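Side-chain contacts in MAR1 Ribonuclease (Caenorhabditis elegans, PDB 2B34), which probably acts as a hydrolase of the isochorismatase family, with ribonuclease activity suggested but its substrate not firmly established: residues 9-12 against 13-16; 94-97 against 98-101. All blocks are in the same frame, centred on the assembly; numbering follows the deposited sequence.

Contact 1: residues 9-12 against 13-16; sequences RINP and TNSA
The carboxamide of N14 docks on the backbone of the chain just before it with both of its polar ends. Its ND2 donates to the carbonyl oxygen of R9 at 2.9 Å, the acceptor lying in the plane of the amide group. In return its OD1 takes the backbone NH of N11 at 2.9 Å, an almost straight bond of 178° whose donor stands above the carbonyl plane. A chi1 of 70° sets CG between N14's own backbone N and carbonyl carbon and brings the amide back to residues 9-11. N11 answers with an Asx turn: its OD1 accepts the backbone N of T13 at 2.9 Å and T13 OG1 at 2.7 Å. N14 N donates to N11 O at 3.3 Å, closing a type I beta turn through P12 and T13. The two asparagine amides lie stacked, their planes 17° apart. S15 OG lies 3.0 Å from N11 O and 2.9 Å from N14 OD1, while I10 CG2 packs against the same hydroxyl at 3.4 Å. A water spans the turn, donating to P12 O and S15 O. Farther out, I10 rests on T164 and L168 of helix 161-169, and the guanidinium of R9 pairs with E124 and D121 of the second subunit. With both ends of the N14 amide bonded to main-chain atoms, its rotation is fixed, and it takes up R9 O and N11 N as the chain turns into strand 15-20.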
loop_
_atom_site.group_PDB
_atom_site.type_symbol
_atom_site.label_atom_id
_atom_site.label_comp_id
_atom_site.label_asym_id
_atom_site.label_seq_id
_atom_site.Cartn_x
_atom_site.Cartn_y
_atom_site.Cartn_z
ATOM N N ARG A 9 11.640 16.636 -7.552
ATOM C CA ARG A 9 10.843 17.641 -8.257
ATOM C C ARG A 9 11.244 17.760 -9.723
ATOM O O ARG A 9 12.223 18.430 -10.063
ATOM C CB ARG A 9 10.932 19.007 -7.563
ATOM C CG ARG A 9 10.600 18.999 -6.067
ATOM C CD ARG A 9 9.218 18.396 -5.750
ATOM N NE ARG A 9 8.103 19.206 -6.248
ATOM C CZ ARG A 9 7.621 20.290 -5.643
ATOM N NH1 ARG A 9 8.153 20.723 -4.508
ATOM N NH2 ARG A 9 6.603 20.947 -6.180
ATOM N N ILE A 10 10.471 17.102 -10.581
ATOM C CA ILE A 10 10.722 17.106 -12.017
ATOM C C ILE A 10 10.432 18.459 -12.652
ATOM O O ILE A 10 9.425 19.105 -12.355
ATOM C CB ILE A 10 9.896 16.027 -12.770
ATOM C CG1 ILE A 10 8.415 16.071 -12.361
ATOM C CG2 ILE A 10 10.497 14.654 -12.563
ATOM C CD1 ILE A 10 7.470 15.388 -13.351
ATOM N N ASN A 11 11.346 18.875 -13.521
ATOM C CA ASN A 11 11.103 19.966 -14.453
ATOM C C ASN A 11 11.760 19.598 -15.790
ATOM O O ASN A 11 12.514 18.622 -15.845
ATOM C CB ASN A 11 11.585 21.317 -13.883
ATOM C CG ASN A 11 13.080 21.354 -13.605
ATOM O OD1 ASN A 11 13.895 20.920 -14.421
ATOM N ND2 ASN A 11 13.446 21.902 -12.455
ATOM N N PRO A 12 11.455 20.343 -16.871
ATOM C CA PRO A 12 12.026 20.023 -18.188
ATOM C C PRO A 12 13.556 20.008 -18.266
ATOM O O PRO A 12 14.107 19.410 -19.194
ATOM C CB PRO A 12 11.460 21.127 -19.091
ATOM C CG PRO A 12 10.194 21.555 -18.404
ATOM C CD PRO A 12 10.530 21.490 -16.947
ATOM N N THR A 13 14.233 20.644 -17.310
ATOM C CA THR A 13 15.697 20.757 -17.358
ATOM C C THR A 13 16.461 19.684 -16.571
ATOM O O THR A 13 17.674 19.543 -16.740
ATOM C CB THR A 13 16.197 22.167 -16.938
ATOM O OG1 THR A 13 15.791 22.448 -15.595
ATOM C CG2 THR A 13 15.648 23.242 -17.874
ATOM N N ASN A 14 15.762 18.926 -15.725
ATOM C CA ASN A 14 16.415 17.878 -14.928
ATOM C C ASN A 14 15.923 16.452 -15.219
ATOM O O ASN A 14 16.254 15.514 -14.486
ATOM C CB ASN A 14 16.312 18.200 -13.425
ATOM C CG ASN A 14 14.892 18.061 -12.878
ATOM O OD1 ASN A 14 13.975 17.619 -13.576
ATOM N ND2 ASN A 14 14.713 18.424 -11.607
ATOM N N SER A 15 15.150 16.302 -16.293
ATOM C CA SER A 15 14.426 15.063 -16.581
ATOM C C SER A 15 14.711 14.459 -17.956
ATOM O O SER A 15 15.083 15.159 -18.897
ATOM C CB SER A 15 12.915 15.292 -16.438
ATOM O OG SER A 15 12.572 15.664 -15.111
ATOM N N ALA A 16 14.525 13.146 -18.055
ATOM C CA ALA A 16 14.558 12.441 -19.334
ATOM C C ALA A 16 13.372 11.492 -19.431
ATOM O O ALA A 16 12.927 10.930 -18.422
ATOM C CB ALA A 16 15.872 11.676 -19.507
HETATM O O HOH W 1 16.065 17.619 -19.005
#

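Contact 2: residues 94-97 against 98-101; sequences TEDT and LKKV
L98 lays its side chain against the carbonyl of T94 one turn earlier, CG approaching T94 O at 3.3 Å, with CD1 a little farther from the same oxygen. The two side chains run side by side and point the same way, with CD1 beside the T94 hydroxyl, which itself bonds to the carbonyl oxygen of I91. Beneath this overlap L98 N donates to T94 O at 3.1 Å, in the carbonyl plane. One residue on, the pattern repeats: K99 N bonds E95 O at 3.0 Å, nearly in line with the C=O bond, and the aliphatic part of K99 folds over that oxygen, CE coming within 3.5 Å. The K99 chain leaves beside its backbone N (chi1 -82°), runs straight at chi2 and bends at chi3 (-93°), which carries its amine back toward D96. The resulting salt bridge is long, 3.7 Å from NZ to D96 OD1, and the carboxylate of E95 lies nearby without touching; together the two acids would probably favour the charged amine on this exposed side. After K99 the spacing tightens: K100 N turns to T97 O at 3.2 Å, with the donor well above the carbonyl plane, and V101 CG2 packs on the same oxygen at 3.6 Å. On the inner side L98 reaches F18 of strand 15-20 as well as C90 and L127, while T94 and T97 lie on I55 of strand 54-59. Two i-to-i+4 bonds followed by an i-to-i+3 bond describe a short helix tightening at its C-terminal end, here helix 95-98, which packs on the parallel sheet of this alpha/beta fold and delivers the chain to strand 103-109.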
loop_
_atom_site.group_PDB
_atom_site.type_symbol
_atom_site.label_atom_id
_atom_site.label_comp_id
_atom_site.label_asym_id
_atom_site.label_seq_id
_atom_site.Cartn_x
_atom_site.Cartn_y
_atom_site.Cartn_z
ATOM N N THR A 94 23.225 4.797 -22.898
ATOM C CA THR A 94 22.323 5.680 -22.144
ATOM C C THR A 94 23.022 6.412 -21.000
ATOM O O THR A 94 22.424 7.269 -20.348
ATOM C CB THR A 94 21.087 4.918 -21.577
ATOM O OG1 THR A 94 21.515 3.930 -20.633
ATOM C CG2 THR A 94 20.291 4.256 -22.696
ATOM N N GLU A 95 24.288 6.077 -20.761
ATOM C CA GLU A 95 25.030 6.613 -19.615
ATOM C C GLU A 95 25.201 8.138 -19.644
ATOM O O GLU A 95 24.930 8.806 -18.645
ATOM C CB GLU A 95 26.372 5.881 -19.445
ATOM C CG GLU A 95 26.199 4.410 -19.019
ATOM C CD GLU A 95 27.502 3.623 -18.946
ATOM O OE1 GLU A 95 28.580 4.180 -19.263
ATOM O OE2 GLU A 95 27.445 2.431 -18.569
ATOM N N ASP A 96 25.615 8.681 -20.789
ATOM C CA ASP A 96 25.811 10.128 -20.947
ATOM C C ASP A 96 24.530 10.943 -20.729
ATOM O O ASP A 96 24.577 12.035 -20.158
ATOM C CB ASP A 96 26.423 10.455 -22.314
ATOM C CG ASP A 96 27.933 10.239 -22.356
ATOM O OD1 ASP A 96 28.550 9.994 -21.296
ATOM O OD2 ASP A 96 28.506 10.323 -23.461
ATOM N N THR A 97 23.399 10.409 -21.191
ATOM C CA THR A 97 22.083 11.012 -20.941
ATOM C C THR A 97 21.785 11.054 -19.441
ATOM O O THR A 97 21.340 12.080 -18.918
ATOM C CB THR A 97 20.953 10.232 -21.672
ATOM O OG1 THR A 97 21.211 10.217 -23.079
ATOM C CG2 THR A 97 19.582 10.870 -21.426
ATOM N N LEU A 98 22.048 9.937 -18.762
ATOM C CA LEU A 98 21.742 9.782 -17.340
ATOM C C LEU A 98 22.609 10.642 -16.418
ATOM O O LEU A 98 22.181 11.005 -15.321
ATOM C CB LEU A 98 21.828 8.305 -16.928
ATOM C CG LEU A 98 20.767 7.350 -17.490
ATOM C CD1 LEU A 98 21.024 5.924 -17.027
ATOM C CD2 LEU A 98 19.360 7.797 -17.102
ATOM N N LYS A 99 23.824 10.960 -16.863
ATOM C CA LYS A 99 24.714 11.838 -16.105
ATOM C C LYS A 99 24.285 13.305 -16.169
ATOM O O LYS A 99 24.728 14.123 -15.364
ATOM C CB LYS A 99 26.170 11.664 -16.558
ATOM C CG LYS A 99 26.861 10.461 -15.913
ATOM C CD LYS A 99 28.278 10.236 -16.447
ATOM C CE LYS A 99 28.292 9.244 -17.608
ATOM N NZ LYS A 99 29.677 8.784 -17.943
ATOM N N LYS A 100 23.410 13.629 -17.118
ATOM C CA LYS A 100 22.917 14.995 -17.285
ATOM C C LYS A 100 21.599 15.255 -16.552
ATOM O O LYS A 100 21.192 16.412 -16.401
ATOM C CB LYS A 100 22.743 15.319 -18.768
ATOM C CG LYS A 100 24.014 15.743 -19.487
ATOM C CD LYS A 100 23.705 16.256 -20.894
ATOM C CE LYS A 100 22.803 17.501 -20.860
ATOM N NZ LYS A 100 22.381 17.934 -22.225
ATOM N N VAL A 101 20.931 14.191 -16.105
ATOM C CA VAL A 101 19.619 14.326 -15.455
ATOM C C VAL A 101 19.577 13.773 -14.026
ATOM O O VAL A 101 20.451 13.009 -13.618
ATOM C CB VAL A 101 18.470 13.699 -16.308
ATOM C CG1 VAL A 101 18.318 14.438 -17.628
ATOM C CG2 VAL A 101 18.694 12.202 -16.534
#

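In the fold
The two contacts have centres about 13 Å apart and lie on the same side of the chain's centre. They occupy the approaches to neighbouring parallel strands: contact 1 leads into strand 15-20, contact 2 into strand 103-109. Both lie at the sheet's N-terminal edge, probably opposite the active site, as in relatives. V101 joins them, with its CB 3.4 Å from N14 O and its CG1 3.5 Å from S15 O. A looser touch brings T97 CG2 to A16 CB, at 4.3 Å. Backbone bonds from N14 and A16 to Q102, N103 and I105 extend this join into sheet pairing. R9 carries contact 1 to the second subunit, whereas no other chain of the assembly touches contact 2.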